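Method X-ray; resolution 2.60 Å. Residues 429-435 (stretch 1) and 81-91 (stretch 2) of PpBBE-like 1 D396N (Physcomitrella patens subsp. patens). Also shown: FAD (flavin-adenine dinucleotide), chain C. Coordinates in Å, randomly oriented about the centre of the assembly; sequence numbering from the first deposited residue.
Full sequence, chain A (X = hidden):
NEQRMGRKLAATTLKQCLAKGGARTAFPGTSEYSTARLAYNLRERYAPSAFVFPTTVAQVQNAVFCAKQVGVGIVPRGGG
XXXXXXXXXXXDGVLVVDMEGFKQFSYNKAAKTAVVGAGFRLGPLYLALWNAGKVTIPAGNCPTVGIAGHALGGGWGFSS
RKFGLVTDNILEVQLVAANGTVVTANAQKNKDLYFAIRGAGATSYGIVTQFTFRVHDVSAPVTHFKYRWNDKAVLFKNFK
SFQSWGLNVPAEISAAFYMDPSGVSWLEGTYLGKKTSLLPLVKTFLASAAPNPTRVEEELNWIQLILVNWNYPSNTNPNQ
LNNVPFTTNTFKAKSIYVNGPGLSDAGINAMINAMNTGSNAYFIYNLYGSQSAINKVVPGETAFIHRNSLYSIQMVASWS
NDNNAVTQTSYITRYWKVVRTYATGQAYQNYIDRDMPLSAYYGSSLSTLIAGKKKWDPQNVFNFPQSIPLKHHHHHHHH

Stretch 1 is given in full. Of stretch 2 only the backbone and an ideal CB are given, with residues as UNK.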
ATOM      1  N   GLN A 429      -7.220   1.701  -2.794  1.00 53.92           N
ATOM      2  CA  GLN A 429      -6.686   1.077  -4.001  1.00 50.44           C
ATOM      3  C   GLN A 429      -5.388   0.309  -3.776  1.00 56.53           C
ATOM      4  O   GLN A 429      -4.997  -0.472  -4.657  1.00 55.55           O
ATOM      5  CB  GLN A 429      -6.487   2.135  -5.085  1.00 54.25           C
ATOM      6  CG  GLN A 429      -5.805   3.411  -4.618  1.00 56.91           C
ATOM      7  CD  GLN A 429      -6.790   4.511  -4.259  1.00 57.09           C
ATOM      8  OE1 GLN A 429      -7.760   4.289  -3.513  1.00 53.52           O
ATOM      9  NE2 GLN A 429      -6.550   5.709  -4.790  1.00 55.42           N
ATOM     10  N   ASN A 430      -4.701   0.499  -2.640  1.00 53.50           N
ATOM     11  CA  ASN A 430      -3.581  -0.389  -2.353  1.00 50.00           C
ATOM     12  C   ASN A 430      -4.029  -1.734  -1.814  1.00 52.80           C
ATOM     13  O   ASN A 430      -3.211  -2.654  -1.752  1.00 53.00           O
ATOM     14  CB  ASN A 430      -2.597   0.239  -1.370  1.00 55.19           C
ATOM     15  CG  ASN A 430      -1.520   1.039  -2.059  1.00 53.77           C
ATOM     16  OD1 ASN A 430      -1.135   2.107  -1.580  1.00 56.17           O
ATOM     17  ND2 ASN A 430      -1.019   0.532  -3.178  1.00 44.56           N
ATOM     18  N   TYR A 431      -5.292  -1.868  -1.421  1.00 52.36           N
ATOM     19  CA  TYR A 431      -5.886  -3.186  -1.179  1.00 54.98           C
ATOM     20  C   TYR A 431      -6.674  -3.648  -2.411  1.00 52.66           C
ATOM     21  O   TYR A 431      -7.823  -4.078  -2.330  1.00 53.50           O
ATOM     22  CB  TYR A 431      -6.757  -3.148   0.075  1.00 51.18           C
ATOM     23  CG  TYR A 431      -6.012  -2.708   1.316  1.00 53.02           C
ATOM     24  CD1 TYR A 431      -4.637  -2.895   1.431  1.00 54.19           C
ATOM     25  CD2 TYR A 431      -6.681  -2.106   2.377  1.00 53.70           C
ATOM     26  CE1 TYR A 431      -3.945  -2.494   2.562  1.00 51.00           C
ATOM     27  CE2 TYR A 431      -5.993  -1.699   3.520  1.00 55.70           C
ATOM     28  CZ  TYR A 431      -4.620  -1.893   3.603  1.00 55.39           C
ATOM     29  OH  TYR A 431      -3.925  -1.492   4.734  1.00 59.71           O
ATOM     30  N   ILE A 432      -6.015  -3.577  -3.570  1.00 50.67           N
ATOM     31  CA  ILE A 432      -6.675  -3.669  -4.870  1.00 53.57           C
ATOM     32  C   ILE A 432      -7.578  -4.908  -4.985  1.00 53.61           C
ATOM     33  O   ILE A 432      -7.232  -6.019  -4.554  1.00 52.17           O
ATOM     34  CB  ILE A 432      -5.595  -3.619  -5.970  1.00 51.22           C
ATOM     35  CG1 ILE A 432      -6.208  -3.251  -7.316  1.00 52.94           C
ATOM     36  CG2 ILE A 432      -4.798  -4.914  -6.039  1.00 51.65           C
ATOM     37  CD1 ILE A 432      -6.937  -1.929  -7.281  1.00 56.12           C
ATOM     38  N   ASP A 433      -8.761  -4.705  -5.569  1.00 55.26           N
ATOM     39  CA  ASP A 433      -9.846  -5.691  -5.566  1.00 51.36           C
ATOM     40  C   ASP A 433     -10.520  -5.653  -6.930  1.00 54.91           C
ATOM     41  O   ASP A 433     -11.141  -4.645  -7.285  1.00 56.12           O
ATOM     42  CB  ASP A 433     -10.847  -5.374  -4.450  1.00 53.75           C
ATOM     43  CG  ASP A 433     -12.036  -6.347  -4.388  1.00 57.15           C
ATOM     44  OD1 ASP A 433     -12.185  -7.268  -5.243  1.00 56.57           O
ATOM     45  OD2 ASP A 433     -12.841  -6.162  -3.452  1.00 54.32           O
ATOM     46  N   ARG A 434     -10.409  -6.749  -7.686  1.00 53.92           N
ATOM     47  CA  ARG A 434     -10.893  -6.765  -9.064  1.00 57.00           C
ATOM     48  C   ARG A 434     -12.410  -6.620  -9.168  1.00 56.71           C
ATOM     49  O   ARG A 434     -12.915  -6.276 -10.243  1.00 61.47           O
ATOM     50  CB  ARG A 434     -10.441  -8.052  -9.754  1.00 55.26           C
ATOM     51  CG  ARG A 434     -10.615  -8.049 -11.252  1.00 58.00           C
ATOM     52  CD  ARG A 434      -9.960  -9.276 -11.856  1.00 60.22           C
ATOM     53  NE  ARG A 434     -10.082  -9.340 -13.308  1.00 59.36           N
ATOM     54  CZ  ARG A 434      -9.267 -10.057 -14.070  1.00 61.76           C
ATOM     55  NH1 ARG A 434      -8.287 -10.746 -13.506  1.00 61.33           N
ATOM     56  NH2 ARG A 434      -9.424 -10.090 -15.388  1.00 62.57           N
ATOM     57  N   ASP A 435     -13.146  -6.863  -8.083  1.00 56.87           N
ATOM     58  CA  ASP A 435     -14.596  -6.719  -8.060  1.00 53.75           C
ATOM     59  C   ASP A 435     -15.065  -5.327  -7.664  1.00 56.09           C
ATOM     60  O   ASP A 435     -16.282  -5.112  -7.582  1.00 53.88           O
ATOM     61  CB  ASP A 435     -15.223  -7.712  -7.080  1.00 55.74           C
ATOM     62  CG  ASP A 435     -14.823  -9.134  -7.349  1.00 57.52           C
ATOM     63  OD1 ASP A 435     -14.751  -9.520  -8.536  1.00 56.79           O
ATOM     64  OD2 ASP A 435     -14.585  -9.860  -6.353  1.00 63.02           O
ATOM     65  N   UNK A  81       3.846  -6.904  -4.248  1.00 58.05           N
ATOM     66  CA  UNK A  81       2.853  -7.170  -3.213  1.00 57.87           C
ATOM     67  C   UNK A  81       1.407  -7.045  -3.697  1.00 59.70           C
ATOM     68  O   UNK A  81       0.494  -7.138  -2.870  1.00 57.41           O
ATOM     69  CB  UNK A  81       3.076  -6.214  -2.039  1.00 57.87           C
ATOM     70  N   UNK A  82       1.176  -6.865  -5.005  1.00 55.70           N
ATOM     71  CA  UNK A  82      -0.165  -6.564  -5.506  1.00 54.44           C
ATOM     72  C   UNK A  82      -1.154  -7.653  -5.124  1.00 56.28           C
ATOM     73  O   UNK A  82      -0.949  -8.831  -5.446  1.00 58.93           O
ATOM     74  CB  UNK A  82      -0.141  -6.391  -7.026  1.00 54.44           C
ATOM     75  N   UNK A  83      -2.245  -7.251  -4.462  1.00 53.56           N
ATOM     76  CA  UNK A  83      -3.196  -8.230  -3.943  1.00 55.21           C
ATOM     77  C   UNK A  83      -3.865  -9.032  -5.047  1.00 53.18           C
ATOM     78  O   UNK A  83      -4.398 -10.112  -4.776  1.00 55.33           O
ATOM     79  CB  UNK A  83      -4.263  -7.528  -3.101  1.00 55.21           C
ATOM     80  N   UNK A  84      -3.842  -8.533  -6.279  1.00 53.70           N
ATOM     81  CA  UNK A  84      -4.417  -9.220  -7.425  1.00 54.38           C
ATOM     82  C   UNK A  84      -3.359  -9.669  -8.428  1.00 54.23           C
ATOM     83  O   UNK A  84      -3.694  -9.988  -9.570  1.00 58.05           O
ATOM     84  CB  UNK A  84      -5.433  -8.311  -8.119  1.00 54.38           C
ATOM     85  N   UNK A  85      -2.088  -9.688  -8.031  1.00 57.84           N
ATOM     86  CA  UNK A  85      -0.998 -10.133  -8.899  1.00 56.33           C
ATOM     87  C   UNK A  85      -0.884  -9.294 -10.168  1.00 54.88           C
ATOM     88  O   UNK A  85      -0.463  -9.787 -11.213  1.00 56.64           O
ATOM     89  CB  UNK A  85      -1.196 -11.603  -9.272  1.00 56.33           C
ATOM     90  N   UNK A  86      -1.213  -8.007 -10.069  1.00 52.62           N
ATOM     91  CA  UNK A  86      -1.180  -7.138 -11.234  1.00 53.78           C
ATOM     92  C   UNK A  86       0.236  -6.808 -11.692  1.00 56.82           C
ATOM     93  O   UNK A  86       0.410  -6.327 -12.816  1.00 58.12           O
ATOM     94  CB  UNK A  86      -1.935  -5.842 -10.931  1.00 53.78           C
ATOM     95  N   UNK A  87       1.250  -7.018 -10.854  1.00 59.48           N
ATOM     96  CA  UNK A  87       2.617  -6.806 -11.317  1.00 58.64           C
ATOM     97  C   UNK A  87       3.195  -8.055 -11.977  1.00 61.85           C
ATOM     98  O   UNK A  87       4.352  -8.032 -12.413  1.00 57.71           O
ATOM     99  CB  UNK A  87       3.506  -6.377 -10.148  1.00 58.64           C
ATOM    100  N   UNK A  88       2.423  -9.141 -12.051  1.00 58.32           N
ATOM    101  CA  UNK A  88       2.667 -10.187 -13.033  1.00 58.87           C
ATOM    102  C   UNK A  88       1.870  -9.947 -14.302  1.00 58.47           C
ATOM    103  O   UNK A  88       1.991 -10.723 -15.247  1.00 65.92           O
ATOM    104  CB  UNK A  88       2.323 -11.558 -12.448  1.00 58.87           C
ATOM    105  N   UNK A  89       1.070  -8.885 -14.348  1.00 60.37           N
ATOM    106  CA  UNK A  89       0.287  -8.526 -15.515  1.00 56.54           C
ATOM    107  C   UNK A  89      -1.214  -8.558 -15.306  1.00 62.62           C
ATOM    108  O   UNK A  89      -1.943  -7.869 -16.037  1.00 66.09           O
ATOM    109  CB  UNK A  89       0.648  -9.462 -16.670  1.00 56.54           C
ATOM    110  N   UNK A  90      -1.713  -9.337 -14.344  1.00 62.97           N
ATOM    111  CA  UNK A  90      -3.146  -9.549 -14.247  1.00 64.45           C
ATOM    112  C   UNK A  90      -3.726 -10.332 -15.404  1.00 62.58           C
ATOM    113  O   UNK A  90      -4.942 -10.350 -15.582  1.00 64.47           O
ATOM    114  CB  UNK A  90      -3.859  -8.199 -14.145  1.00 64.45           C
ATOM    115  N   UNK A  91      -2.868 -10.979 -16.194  1.00 64.87           N
ATOM    116  CA  UNK A  91      -3.187 -11.834 -17.333  1.00 63.83           C
ATOM    117  C   UNK A  91      -1.891 -12.518 -17.743  1.00 66.10           C
ATOM    118  O   UNK A  91      -0.802 -12.094 -17.341  1.00 67.73           O
ATOM    119  CB  UNK A  91      -3.798 -11.041 -18.490  1.00 63.83           C
TER
HETATM  120  PA  FAD C 601       3.711  -4.326  -6.968  1.00 59.67           P
HETATM  121  O1A FAD C 601       2.882  -5.594  -7.101  1.00 53.70           O
HETATM  122  O2A FAD C 601       5.100  -4.502  -7.526  1.00 58.80           O
HETATM  123  O5B FAD C 601       3.004  -3.020  -7.600  1.00 57.32           O
HETATM  124  C5B FAD C 601       1.618  -2.788  -7.462  1.00 58.34           C
HETATM  125  C4B FAD C 601       1.079  -2.004  -8.653  1.00 56.92           C
HETATM  126  O4B FAD C 601       1.876  -0.857  -8.886  1.00 59.84           O
HETATM  127  C3B FAD C 601       1.108  -2.818  -9.935  1.00 58.39           C
HETATM  128  O3B FAD C 601       0.035  -2.405 -10.751  1.00 60.19           O
HETATM  129  C2B FAD C 601       2.402  -2.387 -10.573  1.00 58.68           C
HETATM  130  O2B FAD C 601       2.387  -2.574 -11.966  1.00 61.00           O
HETATM  131  C1B FAD C 601       2.481  -0.920 -10.167  1.00 62.56           C
HETATM  132  N9A FAD C 601       3.897  -0.487 -10.163  1.00 62.86           N
HETATM  133  C8A FAD C 601       4.940  -1.088  -9.498  1.00 62.51           C
HETATM  134  N7A FAD C 601       6.076  -0.408  -9.763  1.00 61.95           N
HETATM  135  C5A FAD C 601       5.778   0.616 -10.591  1.00 59.10           C
HETATM  136  C6A FAD C 601       6.561   1.597 -11.171  1.00 61.67           C
HETATM  137  N6A FAD C 601       7.866   1.629 -10.926  1.00 63.21           N
HETATM  138  N1A FAD C 601       5.979   2.538 -11.992  1.00 62.62           N
HETATM  139  C2A FAD C 601       4.627   2.484 -12.242  1.00 59.17           C
HETATM  140  N3A FAD C 601       3.848   1.501 -11.669  1.00 61.34           N
HETATM  141  C4A FAD C 601       4.417   0.578 -10.857  1.00 61.90           C
HETATM  142  N1  FAD C 601      -0.517  -0.887   2.263  1.00 57.61           N
HETATM  143  C2  FAD C 601      -0.476   0.240   3.091  1.00 62.28           C
HETATM  144  O2  FAD C 601      -0.906   1.356   2.730  1.00 55.17           O
HETATM  145  N3  FAD C 601       0.075   0.120   4.356  1.00 63.86           N
HETATM  146  C4  FAD C 601       0.568  -1.090   4.797  1.00 61.41           C
HETATM  147  O4  FAD C 601       1.063  -1.164   5.917  1.00 65.96           O
HETATM  148  C4X FAD C 601       0.524  -2.208   3.978  1.00 62.15           C
HETATM  149  N5  FAD C 601       1.061  -3.402   4.409  1.00 61.75           N
HETATM  150  C5X FAD C 601       1.310  -4.412   3.500  1.00 60.76           C
HETATM  151  C6  FAD C 601       1.980  -5.557   3.919  1.00 59.00           C
HETATM  152  C7  FAD C 601       2.371  -6.564   3.022  1.00 60.59           C
HETATM  153  C7M FAD C 601       3.114  -7.785   3.515  1.00 55.46           C
HETATM  154  C8  FAD C 601       1.964  -6.447   1.676  1.00 55.80           C
HETATM  155  C8M FAD C 601       2.246  -7.549   0.672  1.00 54.87           C
HETATM  156  C9  FAD C 601       1.207  -5.325   1.289  1.00 58.48           C
HETATM  157  C9A FAD C 601       0.886  -4.285   2.180  1.00 60.98           C
HETATM  158  N10 FAD C 601       0.100  -3.178   1.832  1.00 59.23           N
HETATM  159  C10 FAD C 601       0.016  -2.095   2.687  1.00 58.15           C
HETATM  160  C1' FAD C 601      -0.426  -2.993   0.448  1.00 56.75           C
HETATM  161  C2' FAD C 601       0.621  -2.259  -0.386  1.00 58.43           C
HETATM  162  O2' FAD C 601       0.644  -0.872  -0.139  1.00 56.72           O
HETATM  163  C3' FAD C 601       0.318  -2.490  -1.849  1.00 54.81           C
HETATM  164  O3' FAD C 601       0.360  -3.884  -2.040  1.00 55.42           O
HETATM  165  C4' FAD C 601       1.336  -1.760  -2.719  1.00 56.12           C
HETATM  166  O4' FAD C 601       0.706  -1.376  -3.925  1.00 52.97           O
HETATM  167  C5' FAD C 601       2.560  -2.637  -2.973  1.00 53.17           C
HETATM  168  O5' FAD C 601       3.483  -2.063  -3.876  1.00 53.90           O
HETATM  169  P   FAD C 601       4.603  -3.021  -4.541  1.00 57.10           P
HETATM  170  O1P FAD C 601       5.563  -2.182  -5.351  1.00 60.40           O
HETATM  171  O2P FAD C 601       5.308  -3.905  -3.546  1.00 59.87           O
HETATM  172  O3P FAD C 601       3.709  -4.060  -5.383  1.00 62.08           O

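At position 81 nothing of stretch 1 lies within 5.5 Å of the ideal CB, so the flavin sets the rule: its C8M methyl is near, and a nucleophilic side chain, histidine or cysteine, could reach it. The residue is His81, whose ND1 is bonded covalently to FAD C8M at 1.5 Å; its N also donates to FAD O3P at 3.1 Å.

Position 82 points sideways, its CB 5.0 Å from Ile432 CG2, and it opens a type I turn that ends at 85. Serine, threonine, aspartate or asparagine, able to accept from backbone NH groups ahead, would suit. Ser82 does this: its OG accepts from the backbone N of position 86 at 2.9 Å. The backbone N of position 84 also donates to Ser82 OG, a weak bond at 3.4 Å.

Position 83 faces stretch 1, with CB 3.6 Å from Ile432 O and the Tyr431 ring farther along, beside the flavin. A long, flat side chain fits; phenylalanine, tyrosine or tryptophan are candidates. Tyr83 lies rim to rim with Tyr431, the planes only 6° apart and CE2 3.4 Å from Tyr431 CD1, while Asn430 O sits over one face of its ring. A water accepts from Tyr83 N at 2.8 Å and donates to Asn430 O at 2.9 Å, tying the backbones together.

From position 84 the CB again points toward stretch 1, 4.0 Å from Ile432 CG2, with the free NH of Arg434 beyond. An acceptor on a flexible arm is wanted: glutamate or glutamine, since aspartate would be shorter. Glu84 passes Ile432, CG 3.4 Å from Ile432 O, and OE2 accepts from Arg434 N at 2.7 Å. The price is a like charge, Asp433 OD1, 4.1 Å from OE2.

Position 85 has positive phi (60°) and no partner in stretch 1; glycine, asparagine or aspartate tolerate that. It is Asp85.

Position 86 points toward stretch 1, but its CB finds nothing within 5.5 Å, so only a large side chain bridges the gap to Ile432 and Arg434. Tyr86 does: Ile432 CG1 meets the ring edge, 3.5 Å from CE2, and OH comes 3.5 Å from Arg434 CB.

Positions 87 and 88 are out of reach of stretch 1. Near the diphosphate, a small donor suits 87, and Ser87 OG donates to FAD O1A at 2.6 Å; 88 is Leu88.

At 89, phi of 117° would jam a CB against the preceding carbonyl, which calls for Gly89. Positive phi favours glycine at 90 too, and Gly90 O lies 4.0 Å from Arg434 NH1. Position 91 is permissive; the end of Arg91 leads away.

Stretch 2 (81-91) HSYEDYSLGGR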
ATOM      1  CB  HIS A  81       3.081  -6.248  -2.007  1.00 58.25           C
ATOM      2  CG  HIS A  81       4.043  -6.817  -1.013  1.00 59.18           C
ATOM      3  ND1 HIS A  81       3.634  -7.445   0.149  1.00 57.81           N
ATOM      4  CD2 HIS A  81       5.394  -6.896  -1.040  1.00 57.17           C
ATOM      5  CE1 HIS A  81       4.706  -7.903   0.777  1.00 59.72           C
ATOM      6  NE2 HIS A  81       5.781  -7.570   0.087  1.00 55.06           N
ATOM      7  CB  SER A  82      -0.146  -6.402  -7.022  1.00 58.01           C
ATOM      8  OG  SER A  82      -1.446  -6.566  -7.553  1.00 53.55           O
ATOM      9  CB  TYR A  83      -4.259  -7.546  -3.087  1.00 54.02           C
ATOM     10  CG  TYR A  83      -3.767  -7.103  -1.714  1.00 58.29           C
ATOM     11  CD1 TYR A  83      -2.443  -7.321  -1.310  1.00 56.57           C
ATOM     12  CD2 TYR A  83      -4.626  -6.474  -0.827  1.00 53.70           C
ATOM     13  CE1 TYR A  83      -2.001  -6.921  -0.074  1.00 53.44           C
ATOM     14  CE2 TYR A  83      -4.198  -6.072   0.408  1.00 55.67           C
ATOM     15  CZ  TYR A  83      -2.892  -6.296   0.786  1.00 57.80           C
ATOM     16  OH  TYR A  83      -2.489  -5.881   2.029  1.00 56.43           O
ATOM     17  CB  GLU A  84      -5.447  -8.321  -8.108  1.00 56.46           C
ATOM     18  CG  GLU A  84      -6.664  -8.002  -7.259  1.00 56.46           C
ATOM     19  CD  GLU A  84      -7.668  -9.138  -7.218  1.00 58.18           C
ATOM     20  OE1 GLU A  84      -7.251 -10.312  -7.245  1.00 61.53           O
ATOM     21  OE2 GLU A  84      -8.886  -8.858  -7.158  1.00 57.16           O
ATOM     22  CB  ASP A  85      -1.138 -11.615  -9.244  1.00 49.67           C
ATOM     23  CG  ASP A  85      -0.886 -12.489  -8.050  1.00 56.09           C
ATOM     24  OD1 ASP A  85       0.107 -12.234  -7.344  1.00 58.96           O
ATOM     25  OD2 ASP A  85      -1.685 -13.405  -7.783  1.00 62.18           O
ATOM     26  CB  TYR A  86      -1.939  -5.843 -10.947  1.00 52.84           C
ATOM     27  CG  TYR A  86      -3.450  -5.979 -10.917  1.00 54.38           C
ATOM     28  CD1 TYR A  86      -4.100  -7.042 -11.551  1.00 57.19           C
ATOM     29  CD2 TYR A  86      -4.230  -5.037 -10.258  1.00 54.06           C
ATOM     30  CE1 TYR A  86      -5.498  -7.148 -11.526  1.00 56.65           C
ATOM     31  CE2 TYR A  86      -5.611  -5.134 -10.223  1.00 54.05           C
ATOM     32  CZ  TYR A  86      -6.246  -6.181 -10.859  1.00 56.33           C
ATOM     33  OH  TYR A  86      -7.625  -6.256 -10.819  1.00 53.98           O
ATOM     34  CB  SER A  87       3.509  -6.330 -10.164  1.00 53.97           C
ATOM     35  OG  SER A  87       3.475  -7.232  -9.078  1.00 57.31           O
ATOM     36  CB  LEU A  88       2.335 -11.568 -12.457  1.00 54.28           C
ATOM     37  CG  LEU A  88       3.314 -12.001 -11.366  1.00 57.45           C
ATOM     38  CD1 LEU A  88       2.904 -13.301 -10.724  1.00 52.76           C
ATOM     39  CD2 LEU A  88       4.755 -12.068 -11.870  1.00 59.04           C
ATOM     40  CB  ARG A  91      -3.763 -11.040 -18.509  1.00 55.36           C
ATOM     41  CG  ARG A  91      -2.735 -10.120 -19.149  1.00 61.42           C
ATOM     42  CD  ARG A  91      -3.343  -8.799 -19.530  1.00 64.27           C
ATOM     43  NE  ARG A  91      -2.430  -7.956 -20.303  1.00 68.60           N
ATOM     44  CZ  ARG A  91      -1.825  -6.865 -19.838  1.00 65.94           C
ATOM     45  NH1 ARG A  91      -2.019  -6.478 -18.586  1.00 69.70           N
ATOM     46  NH2 ARG A  91      -1.026  -6.157 -20.624  1.00 67.50           N
TER
HETATM   47  O   HOH W   1      -2.123  -4.559  -3.705  1.00 51.27           O
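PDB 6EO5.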